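Local atomic coordinates of conserved membrane protein (PDB entry 6GZU), a protein that combines deubiquitinating and acetyltransferase activities as a Chlamydia effector that induces Golgi fragmentation, this piece carrying its CE-clan catalytic domain. Residues A[201-206]-A[233-238]. Numbering follows the deposited sequence.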
loop_
_atom_site.group_PDB
_atom_site.type_symbol
_atom_site.label_atom_id
_atom_site.label_comp_id
_atom_site.label_asym_id
_atom_site.label_seq_id
_atom_site.Cartn_x
_atom_site.Cartn_y
_atom_site.Cartn_z
ATOM N N SER A 201 -10.763 1.543 17.527
ATOM C CA SER A 201 -9.857 0.409 17.407
ATOM C C SER A 201 -9.939 -0.212 16.017
ATOM O O SER A 201 -9.226 -1.179 15.713
ATOM C CB SER A 201 -10.187 -0.628 18.479
ATOM O OG SER A 201 -11.589 -0.685 18.682
ATOM N N THR A 202 -10.796 0.350 15.170
ATOM C CA THR A 202 -11.269 -0.387 14.003
ATOM C C THR A 202 -11.218 0.340 12.650
ATOM O O THR A 202 -11.361 -0.306 11.606
ATOM C CB THR A 202 -12.722 -0.872 14.229
ATOM O OG1 THR A 202 -13.598 0.257 14.336
ATOM C CG2 THR A 202 -12.831 -1.712 15.514
ATOM N N SER A 203 -11.028 1.665 12.660
ATOM C CA SER A 203 -11.121 2.498 11.437
ATOM C C SER A 203 -9.844 2.709 10.642
ATOM O O SER A 203 -9.839 3.505 9.685
ATOM C CB SER A 203 -11.646 3.884 11.741
ATOM O OG SER A 203 -10.814 4.539 12.680
ATOM N N CYS A 204 -8.757 2.026 11.001
ATOM C CA CYS A 204 -7.480 2.217 10.290
ATOM C C CYS A 204 -7.583 2.045 8.793
ATOM O O CYS A 204 -6.901 2.802 8.052
ATOM C CB CYS A 204 -6.433 1.247 10.842
ATOM S SG CYS A 204 -7.068 -0.449 10.976
ATOM N N GLY A 205 -8.353 1.045 8.330
ATOM C CA GLY A 205 -8.464 0.782 6.892
ATOM C C GLY A 205 -9.161 1.913 6.151
ATOM O O GLY A 205 -8.838 2.210 4.993
ATOM N N ILE A 206 -10.108 2.562 6.816
ATOM C CA ILE A 206 -10.821 3.687 6.209
ATOM C C ILE A 206 -9.875 4.882 6.167
ATOM O O ILE A 206 -9.749 5.548 5.123
ATOM C CB ILE A 206 -12.047 4.036 7.023
ATOM C CG1 ILE A 206 -12.951 2.801 7.124
ATOM C CG2 ILE A 206 -12.782 5.210 6.386
ATOM C CD1 ILE A 206 -14.118 2.958 8.098
ATOM N N TYR A 233 -16.797 12.926 12.028
ATOM C CA TYR A 233 -17.602 13.557 10.973
ATOM C C TYR A 233 -16.848 13.589 9.645
ATOM O O TYR A 233 -17.441 13.424 8.579
ATOM C CB TYR A 233 -18.008 14.982 11.386
ATOM C CG TYR A 233 -19.362 15.081 12.036
ATOM C CD1 TYR A 233 -19.723 14.226 13.082
ATOM C CD2 TYR A 233 -20.268 16.053 11.628
ATOM C CE1 TYR A 233 -20.972 14.318 13.718
ATOM N N PHE A 234 -15.533 13.795 9.728
ATOM C CA PHE A 234 -14.639 13.817 8.558
ATOM C C PHE A 234 -14.649 12.471 7.836
ATOM O O PHE A 234 -14.793 12.405 6.607
ATOM C CB PHE A 234 -13.225 14.177 9.024
ATOM C CG PHE A 234 -12.219 14.342 7.916
ATOM C CD1 PHE A 234 -12.241 15.464 7.107
ATOM C CD2 PHE A 234 -11.203 13.421 7.747
ATOM C CE1 PHE A 234 -11.280 15.629 6.103
ATOM C CE2 PHE A 234 -10.231 13.589 6.750
ATOM C CZ PHE A 234 -10.275 14.685 5.925
ATOM N N LEU A 235 -14.486 11.392 8.596
ATOM C CA LEU A 235 -14.491 10.038 8.039
ATOM C C LEU A 235 -15.851 9.717 7.465
ATOM O O LEU A 235 -15.964 9.079 6.433
ATOM C CB LEU A 235 -14.179 9.027 9.146
ATOM C CG LEU A 235 -13.218 7.866 8.979
ATOM C CD1 LEU A 235 -11.868 8.357 8.389
ATOM C CD2 LEU A 235 -13.007 7.247 10.356
ATOM N N GLN A 236 -16.905 10.119 8.172
ATOM C CA GLN A 236 -18.251 9.841 7.695
ATOM C C GLN A 236 -18.508 10.511 6.358
ATOM O O GLN A 236 -19.146 9.932 5.478
ATOM C CB GLN A 236 -19.284 10.352 8.689
ATOM C CG GLN A 236 -20.676 9.989 8.317
ATOM C CD GLN A 236 -21.036 8.608 8.825
ATOM O OE1 GLN A 236 -20.504 7.599 8.355
ATOM N NE2 GLN A 236 -21.937 8.561 9.822
ATOM N N GLU A 237 -18.030 11.747 6.214
ATOM C CA GLU A 237 -18.171 12.486 4.956
ATOM C C GLU A 237 -17.497 11.725 3.810
ATOM O O GLU A 237 -18.025 11.661 2.703
ATOM C CB GLU A 237 -17.512 13.859 5.080
ATOM C CG GLU A 237 -17.747 14.779 3.885
ATOM C CD GLU A 237 -17.523 16.246 4.240
ATOM N N PHE A 238 -16.326 11.159 4.083
ATOM C CA PHE A 238 -15.630 10.350 3.089
ATOM C C PHE A 238 -16.416 9.107 2.737
ATOM O O PHE A 238 -16.620 8.815 1.547
ATOM C CB PHE A 238 -14.224 9.993 3.612
ATOM C CG PHE A 238 -13.556 8.902 2.842
ATOM C CD1 PHE A 238 -13.021 9.157 1.576
ATOM C CD2 PHE A 238 -13.433 7.628 3.386
ATOM C CE1 PHE A 238 -12.366 8.164 0.856
ATOM C CE2 PHE A 238 -12.793 6.599 2.662
ATOM C CZ PHE A 238 -12.254 6.883 1.384
#
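S203 offers its hydroxyl to one partner and its methylene to another: OG is hydrogen-bonded to D200 OD1, while CB packs against L235 CD2 at 3.9 Å. The same D200 oxygen also takes the backbone N of T202, so the turn leading into helix 204-217 is held by two bonds to one carboxylate oxygen. CB makes the nearer approach to L235 CD2, with S203 OG just behind it at 4.2 Å from that methyl. No hydrogen bond joins 201-206 to 233-238, and the contact between them is apolar. Its centre is I206, whose CG2 comes within 3.7 Å of L235 CG and 3.8 Å of L235 CD1. L235 therefore spreads over both residues, one methyl to S203 and the other to I206. This packing sets helix 228-241 against the start of helix 204-217 in the Ulp1-like protease domain, where C204 is turned away from 233-238 and its side chain touches H134 and W135 of strand 134-141, consistent with a Cys-His-Asp triad completed by D151. With CG1 beside the backbone N (chi1 -58°), I206 CG2 lies anti to that N and is the branch that meets both L235 and the edge of the F238 ring, near the ring plane and 3.9 Å from F238 CD2. The F238 ring also packs edge-to-face with H26, and W18 touches I206 as well.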